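PDB 4QDG: putative adhesin from Bacteroides thetaiotaomicron, which probably serves as an adhesin or anchor component of Bacteroidetes fimbriae at the outer membrane, and binds magnesium ions. Local coordinates for residues 36-41 and 65-70. Numbering follows the deposited sequence. Where two conformers were deposited one is given.
Sequences DCLTLL and YRMKLD. With MG (magnesium ion), chain C.
Leu40 and Met67, a selenomethionine, face each other across two strands whose axes, 38-41 and 67-70, approach to 11.2 Å at 28° from parallel, a separation too wide for backbone pairing and fit for face-to-face sheet packing. Met67 carries the contact: its chain is extended through chi1 and chi2 (-171°), which carries SE out to 3.7 Å from Leu40 CG, the two side chains crossing obliquely. The bend at chi3 (-73°) then turns CE toward Leu38, where it packs 3.7 Å from Leu40 CB and meets Leu38 CD2 tip to tip at 4.0 Å. That same Leu38 methyl reaches the edge of the Tyr65 ring near its plane, CD2 to CE2 being 4.2 Å. At the other end Leu40 CD1 and Leu69 CD1 touch tip to tip at 3.9 Å. Just before the strand, Asp36, through both carboxylate oxygens, and Cys37 SG bind a magnesium ion whose site is completed by Cys86 and His124. Phe19 of strand 15-20 packs on Leu38 and Leu40, Val55 of strand 49-55 on Tyr65 and Met67, and Phe78 of strand 75-82 on Leu40 and Leu69, consistent with the apolar interior between facing sheets of a beta-sandwich, as in the transthyretin clan.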
ATOM      1  N   ASP A  36       3.279 -10.085   9.412  1.00 40.02           N
ATOM      2  CA  ASP A  36       4.330 -10.953   9.962  1.00 40.70           C
ATOM      3  C   ASP A  36       5.171 -10.287  11.088  1.00 45.61           C
ATOM      4  O   ASP A  36       5.965 -10.963  11.740  1.00 45.98           O
ATOM      5  CB  ASP A  36       5.279 -11.377   8.806  1.00 43.79           C
ATOM      6  CG  ASP A  36       6.120 -10.257   8.177  1.00 53.08           C
ATOM      7  OD1 ASP A  36       5.680  -9.084   8.212  1.00 55.38           O
ATOM      8  OD2 ASP A  36       7.210 -10.558   7.645  1.00 58.73           O
ATOM      9  N   CYS A  37       5.055  -8.965  11.255  1.00 42.11           N
ATOM     10  CA  CYS A  37       5.782  -8.234  12.288  1.00 42.19           C
ATOM     11  C   CYS A  37       4.943  -7.056  12.733  1.00 38.55           C
ATOM     12  O   CYS A  37       4.330  -6.372  11.922  1.00 35.40           O
ATOM     13  CB  CYS A  37       7.180  -7.813  11.834  1.00 44.76           C
ATOM     14  SG  CYS A  37       7.204  -6.742  10.368  1.00 48.91           S
ATOM     15  N   LEU A  38       4.861  -6.868  14.041  1.00 32.57           N
ATOM     16  CA  LEU A  38       4.014  -5.849  14.605  1.00 30.40           C
ATOM     17  C   LEU A  38       4.785  -4.940  15.555  1.00 34.69           C
ATOM     18  O   LEU A  38       5.557  -5.413  16.377  1.00 34.98           O
ATOM     19  CB  LEU A  38       2.866  -6.581  15.326  1.00 29.18           C
ATOM     20  CG  LEU A  38       1.826  -5.780  16.097  1.00 30.01           C
ATOM     21  CD1 LEU A  38       1.007  -4.862  15.164  1.00 28.41           C
ATOM     22  CD2 LEU A  38       0.939  -6.724  16.835  1.00 27.25           C
ATOM     23  N   THR A  39       4.569  -3.631  15.413  1.00 31.59           N
ATOM     24  CA  THR A  39       5.146  -2.613  16.266  1.00 32.09           C
ATOM     25  C   THR A  39       3.974  -1.933  16.925  1.00 36.91           C
ATOM     26  O   THR A  39       3.159  -1.321  16.238  1.00 38.80           O
ATOM     27  CB  THR A  39       6.048  -1.635  15.468  1.00 33.41           C
ATOM     28  OG1 THR A  39       7.112  -2.345  14.844  1.00 30.75           O
ATOM     29  CG2 THR A  39       6.635  -0.526  16.350  1.00 28.80           C
ATOM     30  N   LEU A  40       3.882  -2.026  18.241  1.00 32.64           N
ATOM     31  CA  LEU A  40       2.785  -1.397  18.990  1.00 30.90           C
ATOM     32  C   LEU A  40       3.372  -0.300  19.909  1.00 36.06           C
ATOM     33  O   LEU A  40       4.248  -0.569  20.732  1.00 35.76           O
ATOM     34  CB  LEU A  40       1.992  -2.473  19.778  1.00 29.80           C
ATOM     35  CG  LEU A  40       0.716  -2.065  20.544  1.00 33.58           C
ATOM     36  CD1 LEU A  40       1.046  -1.384  21.878  1.00 34.58           C
ATOM     37  CD2 LEU A  40      -0.286  -1.282  19.683  1.00 32.43           C
ATOM     38  N   LEU A  41       2.881   0.929  19.752  1.00 33.21           N
ATOM     39  CA  LEU A  41       3.336   2.091  20.521  1.00 33.55           C
ATOM     40  C   LEU A  41       2.269   2.545  21.495  1.00 36.39           C
ATOM     41  O   LEU A  41       1.089   2.582  21.140  1.00 36.01           O
ATOM     42  CB  LEU A  41       3.713   3.249  19.588  1.00 33.86           C
ATOM     43  CG  LEU A  41       4.773   2.939  18.545  1.00 38.68           C
ATOM     44  CD1 LEU A  41       4.569   3.784  17.345  1.00 38.22           C
ATOM     45  CD2 LEU A  41       6.154   3.127  19.093  1.00 38.29           C
ATOM     46  N   TYR A  65      -4.709 -14.518  18.815  1.00 37.44           N
ATOM     47  CA  TYR A  65      -3.662 -13.669  19.386  1.00 35.92           C
ATOM     48  C   TYR A  65      -4.207 -12.364  19.945  1.00 36.46           C
ATOM     49  O   TYR A  65      -4.996 -11.672  19.293  1.00 35.74           O
ATOM     50  CB  TYR A  65      -2.550 -13.320  18.343  1.00 36.64           C
ATOM     51  CG  TYR A  65      -1.546 -12.292  18.837  1.00 35.68           C
ATOM     52  CD1 TYR A  65      -0.705 -12.570  19.911  1.00 37.74           C
ATOM     53  CD2 TYR A  65      -1.510 -11.007  18.298  1.00 35.26           C
ATOM     54  CE1 TYR A  65       0.161 -11.604  20.424  1.00 38.15           C
ATOM     55  CE2 TYR A  65      -0.638 -10.033  18.798  1.00 35.57           C
ATOM     56  CZ  TYR A  65       0.202 -10.342  19.856  1.00 41.09           C
ATOM     57  OH  TYR A  65       1.063  -9.403  20.366  1.00 40.85           O
ATOM     58  N   ARG A  66      -3.754 -12.040  21.163  1.00 31.27           N
ATOM     59  CA  ARG A  66      -4.073 -10.804  21.883  0.50 30.33           C
ATOM     60  C   ARG A  66      -2.833 -10.291  22.578  1.00 33.81           C
ATOM     61  O   ARG A  66      -2.029 -11.082  23.052  1.00 35.39           O
ATOM     62  CB  ARG A  66      -5.200 -10.989  22.924  0.50 30.01           C
ATOM     63  CG  ARG A  66      -6.536 -11.508  22.398  0.50 37.04           C
ATOM     64  CD  ARG A  66      -7.267 -10.583  21.455  0.50 28.95           C
ATOM     65  NE  ARG A  66      -8.537 -11.179  21.054  0.50 29.56           N
ATOM     66  CZ  ARG A  66      -8.718 -11.927  19.971  0.50 39.79           C
ATOM     67  NH1 ARG A  66      -7.712 -12.146  19.126  0.50 26.71           N
ATOM     68  NH2 ARG A  66      -9.910 -12.440  19.709  0.50 22.90           N
HETATM   69  N   MSE A  67      -2.656  -8.995  22.631  1.00 29.20           N
HETATM   70  CA  MSE A  67      -1.518  -8.430  23.320  1.00 29.11           C
HETATM   71  C   MSE A  67      -1.981  -7.929  24.675  1.00 35.69           C
HETATM   72  O   MSE A  67      -2.737  -6.959  24.752  1.00 34.90           O
HETATM   73  CB  MSE A  67      -0.856  -7.306  22.512  1.00 30.14           C
HETATM   74  CG  MSE A  67       0.430  -6.812  23.166  1.00 35.76           C
HETATM   75 SE   MSE A  67       1.126  -5.233  22.310  0.75 41.20          SE
HETATM   76  CE  MSE A  67       1.797  -6.098  20.658  1.00 37.35           C
ATOM     77  N   LYS A  68      -1.520  -8.598  25.745  1.00 33.73           N
ATOM     78  CA  LYS A  68      -1.823  -8.233  27.113  1.00 32.30           C
ATOM     79  C   LYS A  68      -0.841  -7.167  27.557  1.00 34.95           C
ATOM     80  O   LYS A  68       0.370  -7.369  27.452  1.00 36.69           O
ATOM     81  CB  LYS A  68      -1.742  -9.477  27.988  1.00 34.78           C
ATOM     82  CG  LYS A  68      -2.057  -9.260  29.453  1.00 32.56           C
ATOM     83  CD  LYS A  68      -1.881 -10.581  30.243  1.00 41.49           C
ATOM     84  CE  LYS A  68      -0.440 -10.938  30.564  1.00 50.47           C
ATOM     85  NZ  LYS A  68       0.121 -10.076  31.641  1.00 59.08           N
ATOM     86  N   LEU A  69      -1.352  -6.012  28.004  1.00 30.05           N
ATOM     87  CA  LEU A  69      -0.501  -4.940  28.483  1.00 30.26           C
ATOM     88  C   LEU A  69      -0.858  -4.564  29.895  1.00 34.48           C
ATOM     89  O   LEU A  69      -1.959  -4.071  30.139  1.00 35.39           O
ATOM     90  CB  LEU A  69      -0.545  -3.681  27.581  1.00 30.11           C
ATOM     91  CG  LEU A  69       0.036  -3.776  26.174  1.00 36.28           C
ATOM     92  CD1 LEU A  69      -0.364  -2.558  25.337  1.00 37.25           C
ATOM     93  CD2 LEU A  69       1.538  -3.862  26.208  1.00 40.64           C
ATOM     94  N   ASP A  70       0.091  -4.746  30.819  1.00 31.41           N
ATOM     95  CA  ASP A  70      -0.057  -4.293  32.193  1.00 33.05           C
ATOM     96  C   ASP A  70       0.227  -2.796  32.198  1.00 37.54           C
ATOM     97  O   ASP A  70       1.295  -2.382  31.766  1.00 37.83           O
ATOM     98  CB  ASP A  70       0.863  -5.074  33.158  1.00 35.91           C
ATOM     99  CG  ASP A  70       0.376  -6.483  33.386  1.00 43.34           C
ATOM    100  OD1 ASP A  70      -0.723  -6.645  33.970  1.00 43.40           O
ATOM    101  OD2 ASP A  70       1.061  -7.420  32.945  1.00 51.62           O
TER
HETATM  102 MG    MG C 401       7.657  -8.083   8.199  1.00 35.38          MG